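Local structure of cobalt-precorrin-5B C(1)-methyltransferase (Archaeoglobus fulgidus, 1SR8) at residues Ser114-Phe118 / Ile139-Phe143; Gly163-Ala167 / Lys178-Ser182; Tyr208-Thr214 / Glu229-Phe235. The protein probably methylates C-1 of cobalt-precorrin-5B with S-adenosyl-L-methionine to give cobalt-precorrin-6A, a step of the anaerobic route to adenosylcobalamin. All coordinates share one frame; numbering follows the deposited sequence.

Contact 1. Residues Ser114-Phe118 / Ile139-Phe143; sequences SGIFF and ILENF
Ile116 reaches from the strand into the side of the helix and meets Phe143, Leu140 and Ile139 with different branches. Its CG1 lies over one face of the Phe143 ring, 4.2 Å from the centroid and 26° off the normal, a CH-pi contact. From there CD1 runs on past the root of the ring and comes to 3.3 Å from Phe143 CD1, which is tight packing for two carbons. The flank of CG1 also touches Leu140 CD2 at 3.9 Å, while CG2, the other branch, meets Ile139 CG2, likewise at 3.9 Å. Phe143 owes its reach to a first torsion that sets CG opposite its own backbone N (chi1 172°), and the ring runs antiparallel alongside Ile116 and continues over the backbone of Gly115. Its CE1 comes to 3.9 Å from Gly115 O. Gly115 is thus held between two aromatic rings, since its carbonyl carbon also lies under the rim of Phe117 on the opposite side. At the C-terminal end of the strand, Phe118 comes in head-on to Ile139, and Ile139 CD1 sits in the plane of the Phe118 ring, at its edge, 3.9 Å from CE1. The grip across the contact is entirely apolar. In the second shell Asn142 turns away from the strand and accepts a hydrogen bond from Ser69 N, tying down the far side of the helix. Strand 115-118 is an outermost strand of the six-stranded mixed sheet, hydrogen-bonded to strand 155-159, whose Val156 and Ile158 pack against the same side chains; helix 133-149 lies across this sheet, with Ile139 wedged against helix 44-57.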
# COMPACT_ATOMS: atom_id res chain seq x y z
N SER A 114 21.84 18.52 1.01
CA SER A 114 20.69 18.24 0.15
C SER A 114 20.50 16.78 -0.24
O SER A 114 21.46 16.09 -0.58
CB SER A 114 20.78 19.09 -1.11
OG SER A 114 22.09 19.05 -1.62
N GLY A 115 19.25 16.33 -0.19
CA GLY A 115 18.94 14.95 -0.53
C GLY A 115 17.99 14.32 0.47
O GLY A 115 17.48 14.99 1.38
N ILE A 116 17.74 13.02 0.30
CA ILE A 116 16.86 12.23 1.16
C ILE A 116 17.69 11.16 1.85
O ILE A 116 18.29 10.31 1.19
CB ILE A 116 15.75 11.52 0.35
CG1 ILE A 116 14.80 12.55 -0.27
CG2 ILE A 116 15.01 10.52 1.24
CD1 ILE A 116 14.10 13.42 0.74
N PHE A 117 17.72 11.18 3.18
CA PHE A 117 18.51 10.21 3.91
C PHE A 117 17.65 9.47 4.91
O PHE A 117 16.65 9.99 5.40
CB PHE A 117 19.66 10.94 4.62
CG PHE A 117 20.40 11.90 3.72
CD1 PHE A 117 21.22 11.43 2.70
CD2 PHE A 117 20.21 13.28 3.86
CE1 PHE A 117 21.85 12.32 1.82
CE2 PHE A 117 20.84 14.18 2.98
CZ PHE A 117 21.66 13.70 1.97
N PHE A 118 18.06 8.24 5.22
CA PHE A 118 17.34 7.38 6.15
C PHE A 118 18.19 7.07 7.38
O PHE A 118 19.31 6.57 7.25
CB PHE A 118 16.93 6.11 5.42
CG PHE A 118 16.06 6.37 4.22
CD1 PHE A 118 14.70 6.62 4.39
CD2 PHE A 118 16.61 6.45 2.95
CE1 PHE A 118 13.90 6.97 3.29
CE2 PHE A 118 15.81 6.80 1.85
CZ PHE A 118 14.46 7.06 2.02
N ILE A 139 8.93 9.09 -2.34
CA ILE A 139 9.54 10.04 -1.42
C ILE A 139 10.29 11.12 -2.18
O ILE A 139 10.12 12.30 -1.90
CB ILE A 139 10.50 9.32 -0.45
CG1 ILE A 139 9.71 8.30 0.38
CG2 ILE A 139 11.17 10.33 0.46
CD1 ILE A 139 10.57 7.46 1.31
N LEU A 140 11.10 10.72 -3.16
CA LEU A 140 11.86 11.69 -3.95
C LEU A 140 10.94 12.65 -4.65
O LEU A 140 11.23 13.83 -4.74
CB LEU A 140 12.71 10.99 -5.00
CG LEU A 140 14.07 10.48 -4.54
CD1 LEU A 140 14.75 9.76 -5.72
CD2 LEU A 140 14.92 11.66 -4.04
N GLU A 141 9.85 12.13 -5.18
CA GLU A 141 8.88 12.93 -5.90
C GLU A 141 8.33 14.04 -5.00
O GLU A 141 8.28 15.21 -5.38
CB GLU A 141 7.74 12.04 -6.39
CG GLU A 141 6.77 12.78 -7.27
CD GLU A 141 5.66 11.91 -7.79
OE1 GLU A 141 4.93 12.40 -8.68
OE2 GLU A 141 5.50 10.77 -7.31
N ASN A 142 7.90 13.66 -3.80
CA ASN A 142 7.36 14.61 -2.85
C ASN A 142 8.42 15.58 -2.38
O ASN A 142 8.13 16.75 -2.10
CB ASN A 142 6.76 13.86 -1.67
CG ASN A 142 5.42 13.24 -2.01
OD1 ASN A 142 4.43 13.95 -2.20
ND2 ASN A 142 5.39 11.91 -2.10
N PHE A 143 9.66 15.10 -2.27
CA PHE A 143 10.79 15.92 -1.85
C PHE A 143 11.02 17.04 -2.87
O PHE A 143 11.22 18.20 -2.51
CB PHE A 143 12.06 15.06 -1.71
CG PHE A 143 13.31 15.87 -1.47
CD1 PHE A 143 13.54 16.49 -0.24
CD2 PHE A 143 14.25 16.04 -2.49
CE1 PHE A 143 14.68 17.27 -0.03
CE2 PHE A 143 15.39 16.82 -2.28
CZ PHE A 143 15.60 17.44 -1.06

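Contact 2. Residues Gly163-Ala167 / Lys178-Ser182; sequences GEEVA and KGGIS
The flat groups here are peptide planes, and two of them take helix carbons on a face. Ala167 CB stands almost straight above the carbonyl carbon of Gly180, 3.5 Å from Gly180 C, so the methyl rests on the face of the Gly180-Ile181 peptide. The edges of that strand are used differently: the backbone of Ile181 is hydrogen-bonded to Gly121 and Gly123 of strand 121-125. One peptide earlier, the aliphatic part of Glu164 lies over a face of the Gly179-Gly180 unit, with CB and CG both above the plane and Glu164 CG 3.8 Å from Gly179 O. Setting CG opposite the backbone N (chi1 -167°) and extending the chain from there sends the carboxylate out over Gly179, toward the exposed end of the contact. Its OE2 makes a long, weak ion pair with Lys168. Between these two, backbone meets backbone: Gly163 O is 3.7 Å from Gly180 CA, and Glu164 CA comes within 3.9 Å of Gly180 CA. What faces the helix here is therefore bare glycine backbone, and Gly179 and Gly180 both take backbone angles that suit glycine. Ile181 closes the buried side. Its CG2 reaches 3.6 Å from Gly163 O and also touches Ala167 CB at 4.2 Å, with Val166 CG1 just beyond. In terms of the fold, this is a helix packed against a sheet margin: the first turn of helix 163-168 lies on the backbone of the short, weakly bonded strand at about 180-181, which borders a small three-stranded mixed sheet, after a connection of ten residues.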
# COMPACT_ATOMS: atom_id res chain seq x y z
N GLY A 163 11.70 1.68 15.15
CA GLY A 163 11.88 0.78 14.03
C GLY A 163 12.69 -0.46 14.31
O GLY A 163 12.32 -1.55 13.89
N GLU A 164 13.80 -0.31 15.03
CA GLU A 164 14.64 -1.46 15.31
C GLU A 164 13.91 -2.50 16.13
O GLU A 164 14.08 -3.70 15.91
CB GLU A 164 15.90 -1.02 16.04
CG GLU A 164 16.96 -2.11 16.09
CD GLU A 164 18.20 -1.66 16.82
OE1 GLU A 164 18.78 -0.63 16.42
OE2 GLU A 164 18.58 -2.33 17.80
N GLU A 165 13.10 -2.04 17.08
CA GLU A 165 12.33 -2.94 17.92
C GLU A 165 11.22 -3.58 17.11
O GLU A 165 11.20 -4.80 16.94
CB GLU A 165 11.73 -2.18 19.11
CG GLU A 165 12.69 -2.03 20.27
CD GLU A 165 13.42 -3.33 20.59
OE1 GLU A 165 12.74 -4.36 20.83
OE2 GLU A 165 14.67 -3.32 20.60
N VAL A 166 10.29 -2.76 16.63
CA VAL A 166 9.17 -3.26 15.83
C VAL A 166 9.67 -4.27 14.81
O VAL A 166 8.97 -5.22 14.48
CB VAL A 166 8.45 -2.11 15.09
CG1 VAL A 166 7.39 -2.67 14.16
CG2 VAL A 166 7.83 -1.16 16.08
N ALA A 167 10.88 -4.06 14.32
CA ALA A 167 11.49 -4.94 13.33
C ALA A 167 11.71 -6.34 13.88
O ALA A 167 11.53 -7.34 13.17
CB ALA A 167 12.82 -4.35 12.86
N LYS A 178 18.38 -5.85 8.46
CA LYS A 178 18.65 -5.78 9.89
C LYS A 178 18.81 -4.37 10.44
O LYS A 178 19.28 -3.47 9.75
CB LYS A 178 19.89 -6.63 10.22
CG LYS A 178 20.99 -6.59 9.16
CD LYS A 178 21.94 -7.78 9.27
CE LYS A 178 22.87 -7.70 10.48
NZ LYS A 178 22.16 -7.83 11.80
N GLY A 179 18.39 -4.18 11.69
CA GLY A 179 18.50 -2.89 12.32
C GLY A 179 17.29 -1.97 12.16
O GLY A 179 17.35 -0.81 12.57
N GLY A 180 16.21 -2.47 11.57
CA GLY A 180 15.04 -1.63 11.40
C GLY A 180 14.03 -2.17 10.40
O GLY A 180 14.23 -3.23 9.81
N ILE A 181 12.94 -1.43 10.21
CA ILE A 181 11.90 -1.85 9.29
C ILE A 181 12.19 -1.42 7.85
O ILE A 181 13.13 -0.66 7.59
CB ILE A 181 10.53 -1.25 9.68
CG1 ILE A 181 10.61 0.28 9.64
CG2 ILE A 181 10.15 -1.69 11.07
CD1 ILE A 181 9.26 0.97 9.76
N SER A 182 11.36 -1.90 6.93
CA SER A 182 11.47 -1.56 5.52
C SER A 182 10.49 -0.41 5.24
O SER A 182 9.50 -0.24 5.95
CB SER A 182 11.08 -2.75 4.65
OG SER A 182 11.78 -3.93 5.00

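Contact 3. Residues Tyr208-Thr214 / Glu229-Phe235; sequences YHRIAIT and EYQPFVF
The side chain of Gln231 crosses over the ring of Tyr208 and follows that ring from its CG to the hydroxyl end. CB sits over the near end, 3.6 Å from Tyr208 CG. CG then lands over the middle of the ring, 3.4 Å from the Tyr208 centroid and only 1° off the normal, a textbook CH-pi contact. A bend at the second torsion (chi2 59°) lays the amide over the CE1-CZ side of the ring, with OE1 just past the rim, its plane 21° from that of the ring and so stacked on it. There Gln231 CD and OE1 both approach Tyr208 CE1, OE1 to 3.5 Å, and NE2 ends near the hydroxyl at a distance too long for a bond. That hydroxyl is instead hydrogen-bonded to the backbone N of Arg10. Tyr208 CD2 meets the edge of the Phe233 ring, 3.8 Å from its CZ, with the planes oblique, and Ile211 CG2 packs on Phe233 CE2 from the strand. Beneath these side chains runs a parallel ladder in which Gln231, Ala212, Phe233, Thr214 and Phe235 give their N-H groups in turn to the opposite strand. Phe233 O takes two donors from one residue: Thr214 N bonds to it at 2.9 Å, and Thr214 OG1 at 2.7 Å donates from above the carbonyl plane, which fixes the rotation of the buried Thr214 side chain. Strands 210-214 and 231-234 are the two strands of a beta-alpha-beta unit. Helix 217-226 packs on the face carrying Ala212, Thr214 and Pro232, while helix 239-242 meets Ile213 and Phe235; strand 231-234 ends the four-stranded parallel sheet, and strand 248-253 flanks 210-214 on its other side.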
# COMPACT_ATOMS: atom_id res chain seq x y z
N TYR A 208 -18.41 -9.19 -12.80
CA TYR A 208 -17.62 -9.56 -13.97
C TYR A 208 -17.64 -11.06 -14.18
O TYR A 208 -17.55 -11.82 -13.22
CB TYR A 208 -16.17 -9.09 -13.78
CG TYR A 208 -16.06 -7.60 -13.54
CD1 TYR A 208 -15.98 -6.71 -14.61
CD2 TYR A 208 -16.05 -7.08 -12.24
CE1 TYR A 208 -15.89 -5.34 -14.40
CE2 TYR A 208 -15.96 -5.70 -12.02
CZ TYR A 208 -15.88 -4.83 -13.11
OH TYR A 208 -15.78 -3.47 -12.93
N HIS A 209 -17.74 -11.48 -15.43
CA HIS A 209 -17.76 -12.90 -15.72
C HIS A 209 -16.36 -13.48 -15.62
O HIS A 209 -16.16 -14.54 -15.01
CB HIS A 209 -18.34 -13.17 -17.12
CG HIS A 209 -18.38 -14.62 -17.48
ND1 HIS A 209 -19.10 -15.54 -16.75
CD2 HIS A 209 -17.72 -15.32 -18.43
CE1 HIS A 209 -18.89 -16.75 -17.25
NE2 HIS A 209 -18.06 -16.64 -18.27
N ARG A 210 -15.39 -12.79 -16.21
CA ARG A 210 -14.00 -13.24 -16.18
C ARG A 210 -13.22 -12.39 -15.19
O ARG A 210 -13.29 -11.17 -15.22
CB ARG A 210 -13.39 -13.11 -17.58
CG ARG A 210 -14.24 -13.76 -18.67
CD ARG A 210 -13.55 -13.75 -20.04
NE ARG A 210 -14.42 -14.28 -21.09
CZ ARG A 210 -15.40 -13.59 -21.68
NH1 ARG A 210 -15.63 -12.33 -21.33
NH2 ARG A 210 -16.15 -14.15 -22.62
N ILE A 211 -12.48 -13.04 -14.30
CA ILE A 211 -11.69 -12.31 -13.31
C ILE A 211 -10.32 -12.92 -13.04
O ILE A 211 -10.17 -14.14 -13.00
CB ILE A 211 -12.44 -12.21 -11.94
CG1 ILE A 211 -12.66 -13.62 -11.36
CG2 ILE A 211 -13.74 -11.45 -12.11
CD1 ILE A 211 -12.92 -13.67 -9.85
N ALA A 212 -9.32 -12.06 -12.87
CA ALA A 212 -7.98 -12.52 -12.56
C ALA A 212 -7.78 -12.39 -11.04
O ALA A 212 -7.88 -11.30 -10.48
CB ALA A 212 -6.95 -11.69 -13.30
N ILE A 213 -7.54 -13.51 -10.37
CA ILE A 213 -7.31 -13.53 -8.92
C ILE A 213 -5.80 -13.41 -8.70
O ILE A 213 -5.05 -14.37 -8.91
CB ILE A 213 -7.81 -14.86 -8.29
CG1 ILE A 213 -9.26 -15.13 -8.72
CG2 ILE A 213 -7.72 -14.79 -6.77
CD1 ILE A 213 -9.75 -16.53 -8.39
N THR A 214 -5.34 -12.22 -8.29
CA THR A 214 -3.91 -11.99 -8.10
C THR A 214 -3.49 -11.87 -6.64
O THR A 214 -4.31 -11.56 -5.77
CB THR A 214 -3.46 -10.74 -8.89
OG1 THR A 214 -3.93 -9.55 -8.25
CG2 THR A 214 -4.04 -10.81 -10.30
N GLU A 229 -8.75 -9.26 -20.87
CA GLU A 229 -10.19 -9.53 -20.81
C GLU A 229 -10.69 -10.13 -19.49
O GLU A 229 -11.83 -10.58 -19.39
CB GLU A 229 -10.61 -10.42 -21.99
CG GLU A 229 -10.20 -11.88 -21.91
CD GLU A 229 -8.73 -12.14 -22.20
OE1 GLU A 229 -8.39 -13.29 -22.51
OE2 GLU A 229 -7.91 -11.19 -22.11
N TYR A 230 -9.83 -10.13 -18.47
CA TYR A 230 -10.18 -10.63 -17.14
C TYR A 230 -10.13 -9.44 -16.21
O TYR A 230 -9.16 -8.69 -16.26
CB TYR A 230 -9.15 -11.65 -16.65
CG TYR A 230 -9.31 -13.02 -17.23
CD1 TYR A 230 -10.13 -13.95 -16.61
CD2 TYR A 230 -8.64 -13.39 -18.40
CE1 TYR A 230 -10.29 -15.22 -17.13
CE2 TYR A 230 -8.79 -14.66 -18.92
CZ TYR A 230 -9.62 -15.57 -18.28
OH TYR A 230 -9.78 -16.84 -18.79
N GLN A 231 -11.15 -9.24 -15.38
CA GLN A 231 -11.11 -8.11 -14.46
C GLN A 231 -10.11 -8.46 -13.35
O GLN A 231 -10.32 -9.41 -12.57
CB GLN A 231 -12.49 -7.83 -13.87
CG GLN A 231 -12.60 -6.47 -13.19
CD GLN A 231 -12.30 -5.32 -14.13
OE1 GLN A 231 -12.55 -5.41 -15.33
NE2 GLN A 231 -11.76 -4.23 -13.59
N PRO A 232 -9.01 -7.69 -13.25
CA PRO A 232 -7.98 -7.93 -12.24
C PRO A 232 -8.35 -7.50 -10.82
O PRO A 232 -8.76 -6.35 -10.58
CB PRO A 232 -6.77 -7.19 -12.80
CG PRO A 232 -7.39 -6.01 -13.46
CD PRO A 232 -8.64 -6.57 -14.13
N PHE A 233 -8.20 -8.44 -9.89
CA PHE A 233 -8.49 -8.25 -8.48
C PHE A 233 -7.34 -8.75 -7.63
O PHE A 233 -6.64 -9.68 -8.03
CB PHE A 233 -9.76 -9.02 -8.09
CG PHE A 233 -11.02 -8.41 -8.60
CD1 PHE A 233 -11.58 -7.30 -7.97
CD2 PHE A 233 -11.64 -8.90 -9.75
CE1 PHE A 233 -12.71 -6.68 -8.48
CE2 PHE A 233 -12.78 -8.29 -10.27
CZ PHE A 233 -13.31 -7.18 -9.63
N VAL A 234 -7.14 -8.13 -6.48
CA VAL A 234 -6.09 -8.57 -5.58
C VAL A 234 -6.76 -9.24 -4.40
O VAL A 234 -7.53 -8.61 -3.68
CB VAL A 234 -5.26 -7.39 -5.05
CG1 VAL A 234 -4.26 -7.90 -4.02
CG2 VAL A 234 -4.53 -6.71 -6.19
N PHE A 235 -6.49 -10.52 -4.22
CA PHE A 235 -7.08 -11.27 -3.12
C PHE A 235 -6.00 -11.78 -2.17
O PHE A 235 -6.30 -12.49 -1.21
CB PHE A 235 -7.91 -12.43 -3.66
CG PHE A 235 -9.32 -12.04 -4.02
CD1 PHE A 235 -10.34 -12.14 -3.09
CD2 PHE A 235 -9.61 -11.52 -5.28
CE1 PHE A 235 -11.63 -11.72 -3.40
CE2 PHE A 235 -10.90 -11.09 -5.59
CZ PHE A 235 -11.91 -11.19 -4.65
O HOH W 1 -14.12 -10.55 -20.70

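In the fold
The three contacts follow one another along the chain, each closing before the next opens, and no two touch. Contacts 1 and 2 are neighbours, with centres about 20 Å apart and nearest atoms about 8 Å apart; contact 1 belongs to the six-stranded mixed sheet and contact 2 to the small three-stranded one. Contact 3 lies on the opposite side of the chain's centre, about 36 Å from contact 1 and 35 Å from contact 2 between centres, in a four-stranded parallel sheet. Of these segments, those of the mixed sheets come first and those of the parallel sheet later, though the N-terminus returns to contact 3. Mixed and parallel sheets thus form separate parts of one chain.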